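Local coordinates for protein short chain dehydrogenase (Salmonella typhi, PDB 3G1T) that probably catalyses an NAD(P)-dependent oxidation or reduction of a still unassigned substrate, as a short-chain dehydrogenase with a Rossmann-type fold, at residues Gly27-Leu32 / Thr219-Met224; Asp96-Asn101 / Pro139-Ser144; Ser148-Ser153 / Leu228-Asp233; Leu190-Ile195 / Arg237-Thr242. All blocks are in the same frame, centred on the assembly; numbering follows the deposited sequence. Where two conformers were deposited one is given.

How the contacts relate
All four contacts join pieces of one Rossmann-type sandwich, in which helices cover both faces of a seven-stranded parallel sheet. Contacts 2 and 3 are buried helix-to-sheet contacts on the neighbouring strands 97-99 and 147-152; each pairs an apolar patch with one short serine hydroxyl bond. Contact 4 prolongs the same sheet to its outermost strand within this chain and is built mainly from backbone and amide hydrogen bonds. Contact 1 is partly buried and lies outside the sheet, with no direct hydrogen bond across it: a carbon chain and a sulfur do the packing, and a water bridges weakly. Contact 1 uses the loop leading into helix 224-231, and contact 3 its end.

Contact 1: residues Gly27-Leu32 / Thr219-Met224; sequences GREAAL and TPADIM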
loop_
_atom_site.group_PDB
_atom_site.type_symbol
_atom_site.label_atom_id
_atom_site.label_comp_id
_atom_site.label_asym_id
_atom_site.label_seq_id
_atom_site.Cartn_x
_atom_site.Cartn_y
_atom_site.Cartn_z
ATOM N N GLY A 27 -21.786 3.473 2.671
ATOM C CA GLY A 27 -22.096 2.020 2.972
ATOM C C GLY A 27 -23.568 1.773 3.279
ATOM O O GLY A 27 -24.230 0.909 2.691
ATOM N N ARG A 28 -24.131 2.559 4.176
ATOM C CA ARG A 28 -25.581 2.504 4.405
ATOM C C ARG A 28 -26.428 2.793 3.146
ATOM O O ARG A 28 -27.421 2.050 2.875
ATOM C CB ARG A 28 -25.919 3.524 5.503
ATOM C CG ARG A 28 -27.379 3.778 5.658
ATOM C CD ARG A 28 -27.601 4.889 6.736
ATOM N NE ARG A 28 -29.029 5.047 6.924
ATOM C CZ ARG A 28 -29.786 5.822 6.145
ATOM N NH1 ARG A 28 -29.225 6.511 5.149
ATOM N NH2 ARG A 28 -31.114 5.929 6.374
ATOM N N GLU A 29 -26.049 3.846 2.379
ATOM C CA GLU A 29 -26.701 4.173 1.094
ATOM C C GLU A 29 -26.671 3.024 0.116
ATOM O O GLU A 29 -27.668 2.693 -0.507
ATOM C CB GLU A 29 -26.080 5.400 0.406
ATOM C CG GLU A 29 -27.007 6.064 -0.613
ATOM C CD GLU A 29 -28.261 6.698 0.046
ATOM O OE1 GLU A 29 -28.184 7.089 1.224
ATOM O OE2 GLU A 29 -29.289 6.827 -0.611
ATOM N N ALA A 30 -25.512 2.385 -0.036
ATOM C CA ALA A 30 -25.430 1.283 -0.993
ATOM C C ALA A 30 -26.285 0.090 -0.509
ATOM O O ALA A 30 -26.976 -0.546 -1.308
ATOM C CB ALA A 30 -23.972 0.913 -1.217
ATOM N N ALA A 31 -26.277 -0.188 0.785
ATOM C CA ALA A 31 -27.141 -1.288 1.314
ATOM C C ALA A 31 -28.656 -1.039 1.001
ATOM O O ALA A 31 -29.390 -1.890 0.458
ATOM C CB ALA A 31 -26.890 -1.515 2.769
ATOM N N LEU A 32 -29.147 0.155 1.346
ATOM C CA LEU A 32 -30.500 0.571 0.959
ATOM C C LEU A 32 -30.802 0.484 -0.517
ATOM O O LEU A 32 -31.859 -0.056 -0.894
ATOM C CB LEU A 32 -30.713 2.034 1.358
ATOM C CG LEU A 32 -30.883 2.205 2.872
ATOM C CD1 LEU A 32 -30.914 3.749 3.064
ATOM C CD2 LEU A 32 -32.164 1.590 3.433
ATOM N N THR A 219 -24.452 14.025 -2.515
ATOM C CA THR A 219 -24.719 13.108 -1.433
ATOM C C THR A 219 -24.382 11.684 -1.896
ATOM O O THR A 219 -24.175 11.421 -3.104
ATOM C CB THR A 219 -26.179 13.050 -1.086
ATOM O OG1 THR A 219 -26.909 12.745 -2.278
ATOM C CG2 THR A 219 -26.673 14.454 -0.512
ATOM N N PRO A 220 -24.313 10.757 -0.922
ATOM C CA PRO A 220 -24.200 9.317 -1.261
ATOM C C PRO A 220 -25.293 8.860 -2.210
ATOM O O PRO A 220 -24.960 8.082 -3.150
ATOM C CB PRO A 220 -24.387 8.632 0.044
ATOM C CG PRO A 220 -23.697 9.623 1.060
ATOM C CD PRO A 220 -24.305 10.945 0.544
ATOM N N ALA A 221 -26.535 9.356 -2.059
ATOM C CA ALA A 221 -27.557 9.032 -3.050
ATOM C C ALA A 221 -27.224 9.398 -4.462
ATOM O O ALA A 221 -27.440 8.584 -5.384
ATOM C CB ALA A 221 -28.938 9.642 -2.663
ATOM N N ASP A 222 -26.667 10.606 -4.660
ATOM C CA ASP A 222 -26.285 11.095 -5.977
ATOM C C ASP A 222 -25.298 10.215 -6.713
ATOM O O ASP A 222 -25.362 10.117 -7.947
ATOM C CB ASP A 222 -25.680 12.492 -5.885
ATOM C CG ASP A 222 -26.687 13.561 -5.385
ATOM O OD1 ASP A 222 -27.902 13.425 -5.576
ATOM O OD2 ASP A 222 -26.218 14.555 -4.789
ATOM N N ILE A 223 -24.391 9.578 -5.980
ATOM C CA ILE A 223 -23.320 8.819 -6.621
ATOM C C ILE A 223 -23.639 7.342 -6.828
ATOM O O ILE A 223 -22.781 6.580 -7.284
ATOM C CB ILE A 223 -21.930 9.042 -5.902
ATOM C CG1 ILE A 223 -21.908 8.492 -4.449
ATOM C CG2 ILE A 223 -21.533 10.533 -6.015
ATOM C CD1 ILE A 223 -20.488 8.335 -3.877
ATOM N N MET A 224 -24.872 6.947 -6.507
ATOM C CA MET A 224 -25.233 5.491 -6.579
ATOM C C MET A 224 -25.180 4.816 -7.958
ATOM O O MET A 224 -24.939 3.601 -7.977
ATOM C CB MET A 224 -26.597 5.233 -5.921
ATOM C CG MET A 224 -26.497 5.189 -4.345
ATOM S SD MET A 224 -25.507 3.905 -3.492
ATOM C CE MET A 224 -24.008 4.806 -3.061
HETATM O O HOH W 1 -27.683 10.362 0.612
#
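Glu29 lays its side chain against Pro220, Ala221 and Met224, and its atoms meet these residues in turn. CB sits 3.7 Å from Pro220 CB. CG, swung anti to the backbone N of Glu29 (chi1 -159°), lies against the peptide that leaves the proline, 3.6 Å from Pro220 C, with Met224 CG beside it. A bend at chi2 (66°) then brings CD over toward the backbone of Ala221. At the tip the two oxygens part company: Glu29 OE2 meets the methyl Ala221 CB at 3.5 Å, while OE1 takes a weak hydrogen bond from a water that itself accepts from Ala221 N at 3.1 Å. No direct hydrogen bond spans the two segments, so the polar link runs through that water. The helix here, 25-36, is the first of the Rossmann fold, and Gly27 is the last glycine of the sequence TGASDGIG, which matches the TGxxxGxG cofactor-binding motif of short-chain dehydrogenases. Ala30, three residues after that glycine, is met by Met224, whose bent chain sets SD 3.6 Å from Ala30 CA and 4.1 Å from Ala30 CB. The opposing segment is folded by its own bonds. Thr219 OG1 accepts from Asp222 N in an ST motif, and Thr219 N returns a 2.9 Å bond to Asp222 OD2, approaching from above the carboxylate plane. Elsewhere on helix 25-36, Ala31 packs on Val41 and Leu43 of strand 40-45, and Arg28 and Leu32 pack on helix 48-62.

Contact 2: residues Asp96-Asn101 / Pro139-Ser144; sequences DGVLHN and PLLLKS
The carboxylate of Asp96 is met at OD1 by the hydroxyl of Ser144, whose OG donates a 2.7 Å hydrogen bond to the anti lone pair, the one turned away from OD2. The other oxygen, OD2, is held by a salt bridge to Arg94 and by the backbone N of Ile16, so the flat group is gripped at both ends and its rotation is probably fixed. The second flat group, the His100 ring, has Val98 CG1 on one face, 3.7 Å above the plane and shifted toward the rim. The ring of Phe151 meets the same imidazole with the planes about 20° apart, and NE2 at the edge bonds to Thr134 on helix 116-142. Ser144 OG stands anti to its backbone N (chi1 -180°), and besides donating to Asp96 it bonds with Ala146 N. The apolar half of the contact lies a turn back on the helix. The side chains of Leu141 and Val98 cross at about a right angle, and Val98 CG2 reaches both leucine methyls, 3.9 Å from Leu141 CD1 and 4.0 Å from CD2. Leu141 CD2 also comes to 4.1 Å from Gly97 N. Helix 116-142 thus ends beside the start of strand 97-99, which lies in the sheet between strands 16-19 and 147-152; Leu99, on the sheet's other face, packs on helices 25-36 and 224-231.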
loop_
_atom_site.group_PDB
_atom_site.type_symbol
_atom_site.label_atom_id
_atom_site.label_comp_id
_atom_site.label_asym_id
_atom_site.label_seq_id
_atom_site.Cartn_x
_atom_site.Cartn_y
_atom_site.Cartn_z
ATOM N N ASP A 96 -22.979 -13.035 -4.525
ATOM C CA ASP A 96 -22.887 -12.343 -5.799
ATOM C C ASP A 96 -22.065 -11.054 -5.806
ATOM O O ASP A 96 -21.652 -10.614 -6.865
ATOM C CB ASP A 96 -24.323 -12.079 -6.327
ATOM C CG ASP A 96 -25.041 -13.403 -6.646
ATOM O OD1 ASP A 96 -24.556 -14.224 -7.459
ATOM O OD2 ASP A 96 -26.038 -13.701 -5.968
ATOM N N GLY A 97 -21.846 -10.461 -4.619
ATOM C CA GLY A 97 -21.073 -9.211 -4.600
ATOM C C GLY A 97 -20.570 -9.029 -3.197
ATOM O O GLY A 97 -21.163 -9.507 -2.220
ATOM N N VAL A 98 -19.477 -8.277 -3.155
ATOM C CA VAL A 98 -18.825 -7.759 -1.897
ATOM C C VAL A 98 -18.392 -6.364 -2.188
ATOM O O VAL A 98 -17.609 -6.105 -3.135
ATOM C CB VAL A 98 -17.623 -8.636 -1.502
ATOM C CG1 VAL A 98 -16.901 -8.006 -0.316
ATOM C CG2 VAL A 98 -18.120 -10.035 -1.065
ATOM N N LEU A 99 -18.958 -5.397 -1.418
ATOM C CA LEU A 99 -18.574 -4.009 -1.568
ATOM C C LEU A 99 -17.886 -3.654 -0.268
ATOM O O LEU A 99 -18.489 -3.682 0.824
ATOM C CB LEU A 99 -19.852 -3.179 -1.750
ATOM C CG LEU A 99 -19.629 -1.670 -1.727
ATOM C CD1 LEU A 99 -18.650 -1.175 -2.757
ATOM C CD2 LEU A 99 -20.974 -0.962 -1.785
ATOM N N HIS A 100 -16.619 -3.282 -0.395
ATOM C CA HIS A 100 -15.842 -2.864 0.796
ATOM C C HIS A 100 -15.936 -1.378 0.845
ATOM O O HIS A 100 -15.258 -0.710 0.051
ATOM C CB HIS A 100 -14.361 -3.264 0.591
ATOM C CG HIS A 100 -14.078 -4.740 0.700
ATOM N ND1 HIS A 100 -14.171 -5.436 1.884
ATOM C CD2 HIS A 100 -13.601 -5.631 -0.212
ATOM C CE1 HIS A 100 -13.831 -6.696 1.678
ATOM N NE2 HIS A 100 -13.485 -6.834 0.415
ATOM N N ASN A 101 -16.693 -0.862 1.818
ATOM C CA ASN A 101 -16.745 0.577 2.015
ATOM C C ASN A 101 -16.057 0.965 3.330
ATOM O O ASN A 101 -15.748 2.119 3.517
ATOM C CB ASN A 101 -18.198 1.035 2.171
ATOM C CG ASN A 101 -19.058 0.699 1.038
ATOM O OD1 ASN A 101 -19.065 1.390 0.002
ATOM N ND2 ASN A 101 -19.937 -0.278 1.271
ATOM N N PRO A 139 -14.224 -18.150 -1.820
ATOM C CA PRO A 139 -14.998 -19.325 -2.282
ATOM C C PRO A 139 -16.503 -19.048 -2.557
ATOM O O PRO A 139 -17.018 -19.468 -3.593
ATOM C CB PRO A 139 -14.842 -20.331 -1.131
ATOM C CG PRO A 139 -13.469 -19.998 -0.567
ATOM C CD PRO A 139 -13.588 -18.413 -0.524
ATOM N N LEU A 140 -17.136 -18.221 -1.718
ATOM C CA LEU A 140 -18.528 -17.896 -1.891
ATOM C C LEU A 140 -18.724 -17.023 -3.096
ATOM O O LEU A 140 -19.696 -17.204 -3.813
ATOM C CB LEU A 140 -19.060 -17.141 -0.676
ATOM C CG LEU A 140 -19.542 -18.056 0.468
ATOM C CD1 LEU A 140 -19.598 -17.323 1.820
ATOM C CD2 LEU A 140 -20.955 -18.675 0.199
ATOM N N LEU A 141 -17.751 -16.169 -3.367
ATOM C CA LEU A 141 -17.832 -15.325 -4.537
ATOM C C LEU A 141 -17.734 -16.106 -5.816
ATOM O O LEU A 141 -18.397 -15.761 -6.816
ATOM C CB LEU A 141 -16.774 -14.226 -4.504
ATOM C CG LEU A 141 -17.078 -12.980 -3.697
ATOM C CD1 LEU A 141 -15.804 -12.143 -3.325
ATOM C CD2 LEU A 141 -18.120 -12.110 -4.487
ATOM N N LEU A 142 -16.907 -17.175 -5.785
ATOM C CA LEU A 142 -16.774 -18.033 -6.975
ATOM C C LEU A 142 -17.992 -18.905 -7.299
ATOM O O LEU A 142 -18.125 -19.451 -8.405
ATOM C CB LEU A 142 -15.512 -18.853 -6.887
ATOM C CG LEU A 142 -14.210 -18.073 -7.136
ATOM C CD1 LEU A 142 -13.113 -19.019 -6.563
ATOM C CD2 LEU A 142 -13.973 -17.673 -8.572
ATOM N N LYS A 143 -18.885 -19.064 -6.324
ATOM C CA LYS A 143 -20.169 -19.732 -6.561
ATOM C C LYS A 143 -21.165 -18.873 -7.371
ATOM O O LYS A 143 -22.197 -19.408 -7.864
ATOM C CB LYS A 143 -20.805 -20.165 -5.225
ATOM C CG LYS A 143 -20.049 -21.180 -4.320
ATOM C CD LYS A 143 -19.701 -22.496 -5.026
ATOM C CE LYS A 143 -20.609 -23.629 -4.643
ATOM N NZ LYS A 143 -20.164 -24.897 -5.383
ATOM N N SER A 144 -20.926 -17.548 -7.482
ATOM C CA SER A 144 -21.783 -16.679 -8.315
ATOM C C SER A 144 -21.647 -16.966 -9.843
ATOM O O SER A 144 -20.545 -17.318 -10.317
ATOM C CB SER A 144 -21.477 -15.180 -8.082
ATOM O OG SER A 144 -22.298 -14.306 -8.875
#

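Contact 3: residues Ser148-Ser153 / Leu228-Asp233; sequences SLVFTS and LWLMGD. With MG (magnesium ion), chain B.
In the Rossmann-type sandwich of this dehydrogenase, Ser148 and Val150 of strand 147-152 face Leu230 and Met231 at the last turn of helix 224-231. The polar link is Ser148 OG to Leu230 O, 2.7 Å. With OG anti to its backbone N (chi1 178°), the serine donates to the carbonyl from above its plane, 37° out of it. Arg191 NH1 and Ser235 OG add weak bonds to the same oxygen, so this carbonyl at the helix end has several donors around it. Met231 supplies the closest apolar packing. Its chain bends at chi2 (-55°), bringing SD to 4.0 Å from Ser148 CB, and the terminal CE reaches Val150 CG2 at 3.8 Å. The valine methyl also borders Leu230, though that side chain was modelled in two conformers and its packing is correspondingly less certain. Beyond the helix the chain turns through Gly232 to Asp233, where OD2 binds a magnesium ion at 2.0 Å. Two waters also bind the metal, and one of them donates to Asp233 OD1 at 2.7 Å, so the metal bond and this water hold both carboxylate oxygens. On the other face of the strand, Phe151 packs on helix 165-185. Thr152 O accepts from Lys171, which by sequence is the lysine of the family's YxxxK motif. Alternate side chains of a central parallel strand covered by helices on both faces, with its C-terminal end leading to the probable catalytic region, are typical of the short-chain dehydrogenase fold.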
loop_
_atom_site.group_PDB
_atom_site.type_symbol
_atom_site.label_atom_id
_atom_site.label_comp_id
_atom_site.label_asym_id
_atom_site.label_seq_id
_atom_site.Cartn_x
_atom_site.Cartn_y
_atom_site.Cartn_z
ATOM N N SER A 148 -18.970 -10.067 -8.195
ATOM C CA SER A 148 -18.349 -8.686 -8.371
ATOM C C SER A 148 -17.809 -8.233 -6.982
ATOM O O SER A 148 -18.556 -8.201 -6.003
ATOM C CB SER A 148 -19.383 -7.677 -8.879
ATOM O OG SER A 148 -18.797 -6.363 -8.997
ATOM N N LEU A 149 -16.514 -7.985 -6.920
ATOM C CA LEU A 149 -15.802 -7.594 -5.658
ATOM C C LEU A 149 -15.325 -6.131 -5.936
ATOM O O LEU A 149 -14.711 -5.812 -6.988
ATOM C CB LEU A 149 -14.593 -8.531 -5.487
ATOM C CG LEU A 149 -13.543 -8.166 -4.402
ATOM C CD1 LEU A 149 -14.236 -8.227 -3.045
ATOM C CD2 LEU A 149 -12.465 -9.198 -4.438
ATOM N N VAL A 150 -15.703 -5.236 -5.031
ATOM C CA VAL A 150 -15.462 -3.836 -5.256
ATOM C C VAL A 150 -14.713 -3.318 -4.039
ATOM O O VAL A 150 -15.147 -3.571 -2.896
ATOM C CB VAL A 150 -16.809 -3.044 -5.430
ATOM C CG1 VAL A 150 -16.470 -1.495 -5.504
ATOM C CG2 VAL A 150 -17.500 -3.560 -6.778
ATOM N N PHE A 151 -13.619 -2.594 -4.284
ATOM C CA PHE A 151 -12.891 -1.880 -3.206
ATOM C C PHE A 151 -13.141 -0.392 -3.300
ATOM O O PHE A 151 -13.463 0.135 -4.346
ATOM C CB PHE A 151 -11.379 -2.145 -3.286
ATOM C CG PHE A 151 -10.991 -3.600 -3.067
ATOM C CD1 PHE A 151 -10.797 -4.122 -1.785
ATOM C CD2 PHE A 151 -10.869 -4.463 -4.197
ATOM C CE1 PHE A 151 -10.397 -5.498 -1.549
ATOM C CE2 PHE A 151 -10.495 -5.832 -3.973
ATOM C CZ PHE A 151 -10.269 -6.356 -2.726
ATOM N N THR A 152 -12.972 0.299 -2.150
ATOM C CA THR A 152 -13.073 1.785 -2.120
ATOM C C THR A 152 -11.685 2.399 -2.224
ATOM O O THR A 152 -10.779 2.080 -1.457
ATOM C CB THR A 152 -13.782 2.208 -0.815
ATOM O OG1 THR A 152 -15.070 1.612 -0.768
ATOM C CG2 THR A 152 -13.907 3.780 -0.842
ATOM N N SER A 153 -11.526 3.222 -3.242
ATOM C CA SER A 153 -10.284 4.000 -3.454
ATOM C C SER A 153 -10.525 5.508 -3.211
ATOM O O SER A 153 -11.493 5.928 -2.496
ATOM C CB SER A 153 -9.718 3.758 -4.871
ATOM O OG SER A 153 -8.353 4.231 -4.905
ATOM N N LEU A 228 -24.441 0.749 -8.367
ATOM C CA LEU A 228 -25.391 -0.173 -8.988
ATOM C C LEU A 228 -24.766 -0.825 -10.241
ATOM O O LEU A 228 -24.849 -2.081 -10.372
ATOM C CB LEU A 228 -26.658 0.603 -9.491
ATOM C CG LEU A 228 -27.590 0.792 -8.314
ATOM C CD1 LEU A 228 -28.594 1.966 -8.662
ATOM C CD2 LEU A 228 -28.281 -0.607 -7.903
ATOM N N TRP A 229 -24.145 -0.015 -11.116
ATOM C CA TRP A 229 -23.580 -0.557 -12.388
ATOM C C TRP A 229 -22.550 -1.665 -12.116
ATOM O O TRP A 229 -22.601 -2.746 -12.733
ATOM C CB TRP A 229 -22.946 0.592 -13.137
ATOM C CG TRP A 229 -22.377 0.141 -14.454
ATOM C CD1 TRP A 229 -23.083 -0.175 -15.604
ATOM C CD2 TRP A 229 -21.005 -0.012 -14.757
ATOM N NE1 TRP A 229 -22.193 -0.523 -16.619
ATOM C CE2 TRP A 229 -20.917 -0.463 -16.114
ATOM C CE3 TRP A 229 -19.832 0.184 -14.016
ATOM C CZ2 TRP A 229 -19.685 -0.675 -16.755
ATOM C CZ3 TRP A 229 -18.608 -0.064 -14.629
ATOM C CH2 TRP A 229 -18.552 -0.505 -15.997
ATOM N N LEU A 230 -21.657 -1.457 -11.145
ATOM C CA LEU A 230 -20.655 -2.524 -10.854
ATOM C C LEU A 230 -21.201 -3.805 -10.273
ATOM O O LEU A 230 -20.532 -4.825 -10.364
ATOM C CB LEU A 230 -19.496 -2.018 -9.971
ATOM C CG LEU A 230 -18.469 -1.153 -10.712
ATOM C CD1 LEU A 230 -17.480 -0.592 -9.699
ATOM C CD2 LEU A 230 -17.652 -1.909 -11.806
ATOM N N MET A 231 -22.416 -3.792 -9.651
ATOM C CA MET A 231 -22.938 -5.062 -9.094
ATOM C C MET A 231 -23.823 -5.830 -10.109
ATOM O O MET A 231 -24.012 -7.033 -9.972
ATOM C CB MET A 231 -23.754 -4.778 -7.814
ATOM C CG MET A 231 -22.856 -4.500 -6.545
ATOM S SD MET A 231 -21.631 -5.816 -6.139
ATOM C CE MET A 231 -20.567 -4.971 -4.981
ATOM N N GLY A 232 -24.323 -5.101 -11.119
ATOM C CA GLY A 232 -25.256 -5.603 -12.193
ATOM C C GLY A 232 -24.512 -6.168 -13.381
ATOM O O GLY A 232 -23.298 -5.912 -13.642
ATOM N N ASP A 233 -25.279 -6.879 -14.200
ATOM C CA ASP A 233 -24.612 -7.588 -15.278
ATOM C C ASP A 233 -24.069 -6.641 -16.365
ATOM O O ASP A 233 -23.294 -7.126 -17.217
ATOM C CB ASP A 233 -25.628 -8.532 -15.961
ATOM C CG ASP A 233 -25.889 -9.775 -15.151
ATOM O OD1 ASP A 233 -25.147 -10.078 -14.206
ATOM O OD2 ASP A 233 -26.894 -10.467 -15.486
HETATM MG MG MG B . -28.007 -11.901 -14.525
HETATM O O HOH W 2 -26.107 -12.584 -13.804
HETATM O O HOH W 3 -28.416 -10.756 -12.957
#

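Contact 4: residues Leu190-Ile195 / Arg237-Thr242; sequences LRVNCI and RKTGMT
Asn193 reads the backbone of the facing segment with both ends of its amide. OD1 accepts from Met241 N at 2.9 Å, the donor tilted only 19° from the carbonyl plane, while ND2 donates to Lys238 O at 3.1 Å in a nearly straight bond (170°). Lys238 O lies in the amide plane of Asn193, although ND2 stands well above the plane of that carbonyl. Bonds at both ends settle which way round the amide sits. Thr239 works from the opposite segment: its OG1, anti to the backbone N (chi1 -167°), accepts from Val192 N at 2.8 Å in the place a main-chain carbonyl would usually take. A water lies close to both this hydroxyl and Leu190 O. Next along, Gly240 N bonds to Val192 O at 2.9 Å, from a backbone with positive phi. Cys194 then begins true strand pairing. Its N donates to Met241 O at 2.9 Å, and it forms a parallel bridge with Thr242, whose OG1 lies 3.4 Å from Cys194 CB. That threonine hydroxyl has its strongest partners in Arg158 and Glu175. Arg191 only brushes past: CB and CD border Lys238 O, and its guanidinium turns to Ala146 O and Ser235. Side-chain bonds from Asn193 and Thr239, with main-chain bonds at Gly240 and Cys194, lead the loop into strand 242-244, outermost within this chain in the 3-2-1-4-5-6-7 parallel sheet typical of short-chain dehydrogenases.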
loop_
_atom_site.group_PDB
_atom_site.type_symbol
_atom_site.label_atom_id
_atom_site.label_comp_id
_atom_site.label_asym_id
_atom_site.label_seq_id
_atom_site.Cartn_x
_atom_site.Cartn_y
_atom_site.Cartn_z
ATOM N N LEU A 190 -15.428 -14.144 -11.678
ATOM C CA LEU A 190 -15.287 -13.020 -10.688
ATOM C C LEU A 190 -14.579 -11.843 -11.281
ATOM O O LEU A 190 -13.414 -11.948 -11.677
ATOM C CB LEU A 190 -14.459 -13.494 -9.478
ATOM C CG LEU A 190 -14.254 -12.519 -8.289
ATOM C CD1 LEU A 190 -15.560 -11.755 -7.652
ATOM C CD2 LEU A 190 -13.396 -13.307 -7.198
ATOM N N ARG A 191 -15.255 -10.662 -11.280
ATOM C CA ARG A 191 -14.612 -9.437 -11.650
ATOM C C ARG A 191 -14.307 -8.571 -10.422
ATOM O O ARG A 191 -14.975 -8.716 -9.340
ATOM C CB ARG A 191 -15.447 -8.664 -12.633
ATOM C CG ARG A 191 -16.794 -8.214 -12.073
ATOM C CD ARG A 191 -17.661 -7.680 -13.207
ATOM N NE ARG A 191 -19.011 -7.173 -12.777
ATOM C CZ ARG A 191 -20.053 -7.941 -12.475
ATOM N NH1 ARG A 191 -21.238 -7.374 -12.110
ATOM N NH2 ARG A 191 -19.956 -9.259 -12.523
ATOM N N VAL A 192 -13.254 -7.773 -10.556
ATOM C CA VAL A 192 -12.724 -7.068 -9.293
ATOM C C VAL A 192 -12.366 -5.677 -9.693
ATOM O O VAL A 192 -11.559 -5.510 -10.601
ATOM C CB VAL A 192 -11.418 -7.763 -8.765
ATOM C CG1 VAL A 192 -10.987 -7.189 -7.407
ATOM C CG2 VAL A 192 -11.604 -9.304 -8.736
ATOM N N ASN A 193 -12.828 -4.652 -8.961
ATOM C CA ASN A 193 -12.587 -3.279 -9.455
ATOM C C ASN A 193 -12.598 -2.335 -8.280
ATOM O O ASN A 193 -12.942 -2.777 -7.201
ATOM C CB ASN A 193 -13.738 -2.846 -10.347
ATOM C CG ASN A 193 -13.746 -3.594 -11.659
ATOM O OD1 ASN A 193 -12.922 -3.308 -12.539
ATOM N ND2 ASN A 193 -14.687 -4.556 -11.809
ATOM N N CYS A 194 -12.105 -1.125 -8.487
ATOM C CA CYS A 194 -12.273 -0.083 -7.423
ATOM C C CYS A 194 -13.244 1.029 -7.774
ATOM O O CYS A 194 -13.414 1.359 -8.976
ATOM C CB CYS A 194 -10.926 0.597 -7.194
ATOM S SG CYS A 194 -9.762 -0.405 -6.175
ATOM N N ILE A 195 -13.837 1.627 -6.735
ATOM C CA ILE A 195 -14.621 2.896 -6.878
ATOM C C ILE A 195 -14.009 4.026 -6.019
ATOM O O ILE A 195 -13.718 3.812 -4.815
ATOM C CB ILE A 195 -16.107 2.697 -6.453
ATOM C CG1 ILE A 195 -16.842 1.819 -7.449
ATOM C CG2 ILE A 195 -16.880 4.113 -6.354
ATOM C CD1 ILE A 195 -18.376 1.844 -7.315
ATOM N N ARG A 237 -18.150 -7.360 -18.217
ATOM C CA ARG A 237 -16.869 -7.496 -18.948
ATOM C C ARG A 237 -15.687 -6.661 -18.407
ATOM O O ARG A 237 -14.605 -6.621 -19.075
ATOM C CB ARG A 237 -17.098 -7.112 -20.415
ATOM C CG ARG A 237 -17.972 -8.199 -21.116
ATOM C CD ARG A 237 -18.605 -7.829 -22.499
ATOM N NE ARG A 237 -19.438 -6.606 -22.534
ATOM C CZ ARG A 237 -20.683 -6.393 -22.027
ATOM N NH1 ARG A 237 -21.392 -7.299 -21.299
ATOM N NH2 ARG A 237 -21.229 -5.175 -22.233
ATOM N N LYS A 238 -15.920 -5.963 -17.283
ATOM C CA LYS A 238 -14.948 -4.966 -16.777
ATOM C C LYS A 238 -14.345 -5.500 -15.490
ATOM O O LYS A 238 -15.058 -5.867 -14.555
ATOM C CB LYS A 238 -15.616 -3.561 -16.494
ATOM C CG LYS A 238 -16.400 -3.039 -17.659
ATOM C CD LYS A 238 -15.554 -2.143 -18.492
ATOM C CE LYS A 238 -16.281 -1.711 -19.802
ATOM N NZ LYS A 238 -17.368 -0.634 -19.699
ATOM N N THR A 239 -12.995 -5.582 -15.489
ATOM C CA THR A 239 -12.277 -6.027 -14.301
ATOM C C THR A 239 -10.922 -5.362 -14.338
ATOM O O THR A 239 -10.450 -4.966 -15.386
ATOM C CB THR A 239 -12.162 -7.551 -14.214
ATOM O OG1 THR A 239 -11.722 -7.982 -12.920
ATOM C CG2 THR A 239 -11.193 -8.106 -15.310
ATOM N N GLY A 240 -10.334 -5.238 -13.167
ATOM C CA GLY A 240 -9.042 -4.579 -13.026
ATOM C C GLY A 240 -9.040 -3.062 -13.117
ATOM O O GLY A 240 -7.949 -2.493 -13.209
ATOM N N MET A 241 -10.200 -2.431 -13.087
ATOM C CA MET A 241 -10.293 -0.989 -13.382
ATOM C C MET A 241 -10.611 -0.200 -12.110
ATOM O O MET A 241 -11.140 -0.757 -11.173
ATOM C CB MET A 241 -11.379 -0.704 -14.433
ATOM C CG MET A 241 -11.066 -1.334 -15.807
ATOM S SD MET A 241 -12.335 -1.249 -17.088
ATOM C CE MET A 241 -12.553 0.506 -17.348
ATOM N N THR A 242 -10.333 1.096 -12.147
ATOM C CA THR A 242 -10.691 1.951 -11.021
ATOM C C THR A 242 -11.530 3.099 -11.592
ATOM O O THR A 242 -11.141 3.739 -12.566
ATOM C CB THR A 242 -9.376 2.368 -10.220
ATOM O OG1 THR A 242 -9.828 3.215 -9.095
ATOM C CG2 THR A 242 -8.372 3.080 -11.101
HETATM O O HOH W 4 -11.108 -10.495 -12.608
#